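Putative enoyl-CoA hydratase/isomerase (Mycobacterium abscessus, PDB 4MI2) probably catalyses the isomerisation of a ring-epoxide phenylacetyl-CoA thioester in phenylacetate degradation, as a member of the enoyl-CoA hydratase/isomerase (crotonase) family. Local coordinates at residues 30-35 / 91-96; 19-24 / 41-46. All coordinates share one frame; numbering follows the deposited sequence. Where two conformers were deposited one is given.

Contact 1 of 2, residues 30-35 / 91-96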
ATOM      1  N   ASN B  30     -13.791 -28.693  -0.433  1.00 20.43           N
ATOM      2  CA  ASN B  30     -13.921 -27.925   0.805  1.00 20.00           C
ATOM      3  C   ASN B  30     -14.886 -26.733   0.720  1.00 19.86           C
ATOM      4  O   ASN B  30     -14.728 -25.720   1.431  1.00 19.21           O
ATOM      5  CB  ASN B  30     -12.537 -27.523   1.325  1.00 19.49           C
ATOM      6  CG  ASN B  30     -11.663 -28.731   1.600  1.00 19.59           C
ATOM      7  OD1 ASN B  30     -12.064 -29.649   2.331  1.00 19.82           O
ATOM      8  ND2 ASN B  30     -10.472 -28.751   1.010  1.00 19.40           N
ATOM      9  N   ALA B  31     -15.896 -26.879  -0.139  1.00 20.16           N
ATOM     10  CA  ALA B  31     -16.961 -25.885  -0.252  1.00 20.28           C
ATOM     11  C   ALA B  31     -17.614 -25.726   1.109  1.00 20.38           C
ATOM     12  O   ALA B  31     -17.869 -26.711   1.789  1.00 20.40           O
ATOM     13  CB  ALA B  31     -17.994 -26.304  -1.289  1.00 20.76           C
ATOM     14  N   LEU B  32     -17.878 -24.482   1.500  1.00 20.62           N
ATOM     15  CA  LEU B  32     -18.314 -24.190   2.863  1.00 21.03           C
ATOM     16  C   LEU B  32     -19.833 -24.250   2.994  1.00 21.84           C
ATOM     17  O   LEU B  32     -20.534 -23.333   2.576  1.00 21.93           O
ATOM     18  CB  LEU B  32     -17.800 -22.812   3.291  1.00 20.82           C
ATOM     19  CG  LEU B  32     -16.283 -22.630   3.171  1.00 20.53           C
ATOM     20  CD1 LEU B  32     -15.910 -21.197   3.457  1.00 20.42           C
ATOM     21  CD2 LEU B  32     -15.535 -23.582   4.093  1.00 20.55           C
ATOM     22  N   ASP B  33     -20.335 -25.346   3.559  1.00 22.63           N
ATOM     23  CA  ASP B  33     -21.756 -25.455   3.917  1.00 23.64           C
ATOM     24  C   ASP B  33     -21.924 -25.128   5.413  1.00 24.27           C
ATOM     25  O   ASP B  33     -20.941 -24.812   6.086  1.00 23.83           O
ATOM     26  CB  ASP B  33     -22.305 -26.839   3.547  1.00 24.11           C
ATOM     27  CG  ASP B  33     -21.660 -27.987   4.334  1.00 24.04           C
ATOM     28  OD1 ASP B  33     -20.721 -27.762   5.128  1.00 23.27           O
ATOM     29  OD2 ASP B  33     -22.120 -29.131   4.155  1.00 24.52           O
ATOM     30  N   ARG B  34     -23.147 -25.179   5.929  1.00 25.66           N
ATOM     31  CA  ARG B  34     -23.409 -24.722   7.301  1.00 26.87           C
ATOM     32  C   ARG B  34     -22.567 -25.464   8.348  1.00 26.89           C
ATOM     33  O   ARG B  34     -22.014 -24.842   9.252  1.00 27.03           O
ATOM     34  CB  ARG B  34     -24.906 -24.835   7.642  1.00 28.42           C
ATOM     35  CG  ARG B  34     -25.735 -23.699   7.069  1.00 29.35           C
ATOM     36  CD  ARG B  34     -27.173 -23.753   7.554  1.00 31.22           C
ATOM     37  NE  ARG B  34     -27.839 -24.921   6.987  1.00 32.82           N
ATOM     38  CZ  ARG B  34     -28.412 -24.965   5.783  1.00 33.55           C
ATOM     39  NH1 ARG B  34     -28.979 -26.093   5.367  1.00 34.65           N
ATOM     40  NH2 ARG B  34     -28.425 -23.896   4.993  1.00 33.35           N
ATOM     41  N   THR B  35     -22.477 -26.783   8.214  1.00 27.18           N
ATOM     42  CA  THR B  35     -21.683 -27.625   9.112  1.00 27.58           C
ATOM     43  C   THR B  35     -20.220 -27.213   9.099  1.00 27.07           C
ATOM     44  O   THR B  35     -19.599 -27.067  10.144  1.00 27.37           O
ATOM     45  CB  THR B  35     -21.763 -29.106   8.693  1.00 27.75           C
ATOM     46  OG1 THR B  35     -23.125 -29.525   8.722  1.00 28.63           O
ATOM     47  CG2 THR B  35     -20.946 -29.991   9.621  1.00 27.78           C
ATOM     48  N   GLU B  91     -24.334 -14.281   9.584  1.00 23.19           N
ATOM     49  CA  GLU B  91     -24.461 -15.367  10.560  1.00 23.91           C
ATOM     50  C   GLU B  91     -23.211 -16.257  10.662  1.00 23.02           C
ATOM     51  O   GLU B  91     -22.891 -16.733  11.735  1.00 23.07           O
ATOM     52  CB  GLU B  91     -25.692 -16.223  10.196  1.00 25.36           C
ATOM     53  CG  GLU B  91     -25.953 -17.429  11.096  1.00 27.34           C
ATOM     54  CD  GLU B  91     -27.172 -18.259  10.672  1.00 29.15           C
ATOM     55  OE1 GLU B  91     -27.906 -17.868   9.730  1.00 29.43           O
ATOM     56  OE2 GLU B  91     -27.401 -19.318  11.308  1.00 31.85           O
ATOM     57  N   HIS B  92     -22.513 -16.492   9.552  1.00 22.11           N
ATOM     58  CA  HIS B  92     -21.408 -17.466   9.526  1.00 21.56           C
ATOM     59  C   HIS B  92     -20.046 -16.893   9.161  1.00 20.60           C
ATOM     60  O   HIS B  92     -19.071 -17.098   9.879  1.00 20.42           O
ATOM     61  CB  HIS B  92     -21.725 -18.593   8.547  1.00 21.76           C
ATOM     62  CG  HIS B  92     -22.923 -19.390   8.931  1.00 22.51           C
ATOM     63  ND1 HIS B  92     -24.082 -19.399   8.186  1.00 22.97           N
ATOM     64  CD2 HIS B  92     -23.155 -20.180  10.006  1.00 22.99           C
ATOM     65  CE1 HIS B  92     -24.969 -20.187   8.772  1.00 23.51           C
ATOM     66  NE2 HIS B  92     -24.432 -20.668   9.880  1.00 23.58           N
ATOM     67  N   TYR B  93     -19.976 -16.192   8.034  1.00 19.80           N
ATOM     68  CA  TYR B  93     -18.695 -15.710   7.523  1.00 19.18           C
ATOM     69  C   TYR B  93     -18.099 -14.611   8.392  1.00 18.50           C
ATOM     70  O   TYR B  93     -16.920 -14.657   8.733  1.00 18.31           O
ATOM     71  CB  TYR B  93     -18.837 -15.249   6.071  1.00 19.31           C
ATOM     72  CG  TYR B  93     -19.014 -16.405   5.116  1.00 19.66           C
ATOM     73  CD1 TYR B  93     -20.254 -16.691   4.545  1.00 20.04           C
ATOM     74  CD2 TYR B  93     -17.944 -17.228   4.805  1.00 19.82           C
ATOM     75  CE1 TYR B  93     -20.412 -17.755   3.675  1.00 20.28           C
ATOM     76  CE2 TYR B  93     -18.089 -18.291   3.933  1.00 20.16           C
ATOM     77  CZ  TYR B  93     -19.322 -18.548   3.373  1.00 20.42           C
ATOM     78  OH  TYR B  93     -19.462 -19.612   2.522  1.00 21.10           O
ATOM     79  N   ASN B  94     -18.918 -13.640   8.772  1.00 17.88           N
ATOM     80  CA  ASN B  94     -18.441 -12.554   9.611  1.00 17.55           C
ATOM     81  C   ASN B  94     -17.828 -13.048  10.938  1.00 17.56           C
ATOM     82  O   ASN B  94     -16.696 -12.688  11.244  1.00 17.33           O
ATOM     83  CB  ASN B  94     -19.516 -11.461   9.773  1.00 17.51           C
ATOM     84  CG  ASN B  94     -19.701 -10.629   8.497  1.00 17.20           C
ATOM     85  OD1 ASN B  94     -19.024 -10.855   7.496  1.00 16.83           O
ATOM     86  ND2 ASN B  94     -20.598  -9.641   8.542  1.00 17.27           N
ATOM     87  N   PRO B  95     -18.530 -13.907  11.704  1.00 17.70           N
ATOM     88  CA  PRO B  95     -17.878 -14.433  12.921  1.00 17.82           C
ATOM     89  C   PRO B  95     -16.557 -15.189  12.661  1.00 17.60           C
ATOM     90  O   PRO B  95     -15.616 -15.076  13.453  1.00 17.46           O
ATOM     91  CB  PRO B  95     -18.930 -15.381  13.518  1.00 18.17           C
ATOM     92  CG  PRO B  95     -20.236 -14.908  12.970  1.00 18.33           C
ATOM     93  CD  PRO B  95     -19.952 -14.286  11.622  1.00 17.93           C
ATOM     94  N   VAL B  96     -16.501 -15.944  11.567  1.00 17.36           N
ATOM     95  CA  VAL B  96     -15.277 -16.658  11.177  1.00 17.30           C
ATOM     96  C   VAL B  96     -14.095 -15.697  10.982  1.00 17.17           C
ATOM     97  O   VAL B  96     -13.002 -15.928  11.514  1.00 17.10           O
ATOM     98  CB  VAL B  96     -15.508 -17.516   9.905  1.00 17.10           C
ATOM     99  CG1 VAL B  96     -14.200 -17.906   9.227  1.00 16.96           C
ATOM    100  CG2 VAL B  96     -16.291 -18.765  10.263  1.00 17.33           C
TER
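Leu-32 lays its CD1 methyl against the edge of the Tyr-93 ring, 3.7 Å from CE2 and close to the ring plane. In this crotonase fold the pair ties the turn that leads into helix 34-49 to helix 87-102, the segments burying 165 Å² between them. The CB of Leu-32 lies 3.7 Å from Tyr-93 OH, so the leucine follows the phenol from ring edge to hydroxyl. With CG anti to the carbonyl carbon (chi1 -72°), the Tyr-93 ring extends to the leucine although its CB does not point at the turn. The hydroxyl is hydrogen-bonded to Gln-69 OE1, a polar anchor for a buried ring whose flank is apolar; Ala-118 of helix 118-124 packs on both Leu-32 and Tyr-93. The backbone of Leu-32 is held in turn by hydrogen bonds with Gly-68 and Asp-70, just ahead of Asp-33, the N-cap of helix 34-49.

Beyond it the more exposed half of the contact begins. His-92 ND1 and Thr-88 OG1 share a hydrogen bond, while Glu-91 CG covers one face of the imidazole from 3.7 Å above the plane. The guanidinium plane of Arg-34 is turned 43° from that of the imidazole, and the touch is made by aliphatic carbon: Arg-34 CG sits obliquely to the ring, 4.0 Å from His-92 CE1.

Contact 2 of 2, residues 19-24 / 41-46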
ATOM      1  N   ALA B  19      -1.667 -25.157  16.816  1.00 20.97           N
ATOM      2  CA  ALA B  19      -3.046 -25.549  16.546  1.00 20.80           C
ATOM      3  C   ALA B  19      -3.203 -25.790  15.056  1.00 20.56           C
ATOM      4  O   ALA B  19      -2.939 -24.903  14.246  1.00 20.34           O
ATOM      5  CB  ALA B  19      -4.027 -24.490  17.021  1.00 20.92           C
ATOM      6  N   ALA B  20      -3.614 -27.007  14.704  1.00 20.66           N
ATOM      7  CA  ALA B  20      -3.841 -27.380  13.320  1.00 20.64           C
ATOM      8  C   ALA B  20      -5.336 -27.310  13.029  1.00 20.69           C
ATOM      9  O   ALA B  20      -6.126 -27.951  13.721  1.00 21.31           O
ATOM     10  CB  ALA B  20      -3.303 -28.779  13.048  1.00 20.58           C
ATOM     11  N   ILE B  21      -5.713 -26.515  12.031  1.00 20.51           N
ATOM     12  CA  ILE B  21      -7.090 -26.446  11.551  1.00 20.50           C
ATOM     13  C   ILE B  21      -7.099 -26.959  10.111  1.00 20.52           C
ATOM     14  O   ILE B  21      -6.476 -26.357   9.232  1.00 20.31           O
ATOM     15  CB  ILE B  21      -7.639 -25.002  11.599  1.00 20.71           C
ATOM     16  CG1 ILE B  21      -7.541 -24.435  13.025  1.00 20.98           C
ATOM     17  CG2 ILE B  21      -9.089 -24.950  11.100  1.00 20.59           C
ATOM     18  CD1 ILE B  21      -8.001 -22.993  13.153  1.00 21.01           C
ATOM     19  N   VAL B  22      -7.773 -28.083   9.869  1.00 20.80           N
ATOM     20  CA  VAL B  22      -7.809 -28.669   8.533  1.00 20.86           C
ATOM     21  C   VAL B  22      -9.231 -28.721   7.986  1.00 21.25           C
ATOM     22  O   VAL B  22     -10.125 -29.322   8.595  1.00 21.49           O
ATOM     23  CB  VAL B  22      -7.206 -30.094   8.499  1.00 21.20           C
ATOM     24  CG1 VAL B  22      -7.060 -30.585   7.054  1.00 21.01           C
ATOM     25  CG2 VAL B  22      -5.861 -30.123   9.224  1.00 21.13           C
ATOM     26  N   LEU B  23      -9.422 -28.093   6.825  1.00 21.22           N
ATOM     27  CA  LEU B  23     -10.663 -28.228   6.068  1.00 21.41           C
ATOM     28  C   LEU B  23     -10.674 -29.641   5.491  1.00 21.76           C
ATOM     29  O   LEU B  23      -9.731 -30.034   4.807  1.00 21.83           O
ATOM     30  CB  LEU B  23     -10.734 -27.182   4.945  1.00 21.19           C
ATOM     31  CG  LEU B  23     -10.484 -25.727   5.353  1.00 20.84           C
ATOM     32  CD1 LEU B  23     -10.679 -24.798   4.168  1.00 20.72           C
ATOM     33  CD2 LEU B  23     -11.382 -25.311   6.506  1.00 21.06           C
ATOM     34  N   ASP B  24     -11.723 -30.405   5.791  1.00 22.41           N
ATOM     35  CA  ASP B  24     -11.751 -31.834   5.490  1.00 22.96           C
ATOM     36  C   ASP B  24     -13.078 -32.251   4.855  1.00 23.42           C
ATOM     37  O   ASP B  24     -13.762 -33.157   5.319  1.00 24.08           O
ATOM     38  CB  ASP B  24     -11.480 -32.624   6.772  1.00 23.42           C
ATOM     39  CG  ASP B  24     -10.999 -34.047   6.514  1.00 23.89           C
ATOM     40  OD1 ASP B  24     -10.594 -34.395   5.383  1.00 24.39           O
ATOM     41  OD2 ASP B  24     -10.999 -34.825   7.479  1.00 24.51           O
ATOM     42  N   LEU B  41     -15.662 -21.966  12.684  1.00 19.13           N
ATOM     43  CA  LEU B  41     -15.775 -20.959  13.741  1.00 19.01           C
ATOM     44  C   LEU B  41     -15.327 -21.492  15.108  1.00 19.30           C
ATOM     45  O   LEU B  41     -14.537 -20.843  15.795  1.00 19.30           O
ATOM     46  CB  LEU B  41     -17.201 -20.417  13.840  1.00 19.06           C
ATOM     47  CG  LEU B  41     -17.491 -19.414  14.972  1.00 19.23           C
ATOM     48  CD1 LEU B  41     -16.632 -18.167  14.802  1.00 18.94           C
ATOM     49  CD2 LEU B  41     -18.972 -19.038  15.016  1.00 19.39           C
ATOM     50  N   GLN B  42     -15.835 -22.661  15.493  1.00 19.55           N
ATOM     51  CA  GLN B  42     -15.462 -23.291  16.760  1.00 19.89           C
ATOM     52  C   GLN B  42     -13.957 -23.602  16.844  1.00 19.72           C
ATOM     53  O   GLN B  42     -13.340 -23.422  17.894  0.50 19.97           O
ATOM     54  CB  GLN B  42     -16.277 -24.573  16.973  0.50 20.30           C
ATOM     55  N   ALA B  43     -13.371 -24.063  15.742  1.00 19.37           N
ATOM     56  CA  ALA B  43     -11.933 -24.335  15.704  1.00 19.22           C
ATOM     57  C   ALA B  43     -11.112 -23.046  15.877  1.00 19.06           C
ATOM     58  O   ALA B  43     -10.150 -23.023  16.660  1.00 19.15           O
ATOM     59  CB  ALA B  43     -11.542 -25.051  14.420  1.00 18.98           C
ATOM     60  N   LEU B  44     -11.488 -21.983  15.168  1.00 18.76           N
ATOM     61  CA  LEU B  44     -10.802 -20.688  15.304  1.00 18.77           C
ATOM     62  C   LEU B  44     -10.970 -20.080  16.708  1.00 19.15           C
ATOM     63  O   LEU B  44     -10.016 -19.538  17.280  1.00 19.18           O
ATOM     64  CB  LEU B  44     -11.285 -19.692  14.240  1.00 18.51           C
ATOM     65  CG  LEU B  44     -10.940 -20.041  12.789  1.00 18.26           C
ATOM     66  CD1 LEU B  44     -11.826 -19.274  11.819  1.00 18.03           C
ATOM     67  CD2 LEU B  44      -9.466 -19.785  12.488  1.00 18.13           C
ATOM     68  N   LEU B  45     -12.170 -20.164  17.265  1.00 19.60           N
ATOM     69  CA  LEU B  45     -12.379 -19.696  18.639  1.00 20.27           C
ATOM     70  C   LEU B  45     -11.544 -20.510  19.648  1.00 20.74           C
ATOM     71  O   LEU B  45     -10.939 -19.944  20.556  1.00 21.05           O
ATOM     72  CB  LEU B  45     -13.865 -19.710  19.009  1.00 20.50           C
ATOM     73  CG  LEU B  45     -14.731 -18.678  18.276  1.00 20.34           C
ATOM     74  CD1 LEU B  45     -16.204 -18.862  18.625  1.00 20.62           C
ATOM     75  CD2 LEU B  45     -14.288 -17.258  18.590  1.00 20.33           C
ATOM     76  N   ALA B  46     -11.493 -21.828  19.481  1.00 21.12           N
ATOM     77  CA  ALA B  46     -10.699 -22.675  20.369  1.00 21.51           C
ATOM     78  C   ALA B  46      -9.236 -22.247  20.299  1.00 21.51           C
ATOM     79  O   ALA B  46      -8.613 -21.983  21.322  1.00 21.76           O
ATOM     80  CB  ALA B  46     -10.851 -24.137  19.993  1.00 21.50           C
TER
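Ile-21, with 71 Å² of its surface covered, is the residue on which this contact turns: it projects from strand 18-23 onto helix 34-49 and meets Ala-43 and Leu-44 with its two branches. The CA atoms of Ile-21 and Ala-43 are 6.7 Å apart, a close approach that fits the small alanine side chain facing the strand. Ile-21 CG2 lies 4.1 Å from Ala-43 CB. The longer branch runs past the alanine: with CG1 anti to the carbonyl carbon (chi1 -57°) and the chain extended beyond it (chi2 177°), CD1 is carried to Leu-44 CD2, 3.6 Å away. Ile-21 CD1 also lies 4.1 Å from Ala-43 O. Leu-44 starts from a CB that does not aim at the strand, yet its CD2 methyl ends against the isoleucine, and the two side chains cross at about a right angle.

All three residues are buried, and no hydrogen bond links the segments, so the join is one of apolar packing. It belongs to the beta-alpha-beta unit formed by strand 18-23, helix 34-49 and strand 55-60. Ile-21 shares backbone hydrogen bonds with Val-57 and Ser-59 of strand 55-60, Tyr-11 of strand 9-13 touches Ala-43, and Val-96 and Ala-99 of helix 87-102 pack against Leu-44.

In the fold
Contacts 1 and 2 have centres about 12 Å apart and share helix 34-49, the first at its start and the turn before it, the second in its middle. Along the chain the segments alternate: 19-24, 30-35, 41-46, then 91-96. Through contact 2, helix 34-49 packs on strand 18-23 of the six-stranded mixed sheet. The two contacts also touch directly: Val-96 O lies 3.6 Å from Leu-44 CD1, and Pro-95 O lies 3.5 Å from Leu-41 CD1. Helix 34-49 therefore has strand 18-23 and helix 87-102 as neighbours within one crotonase-like domain, the buried contact 2 lying nearer the chain centre than the partly buried contact 1.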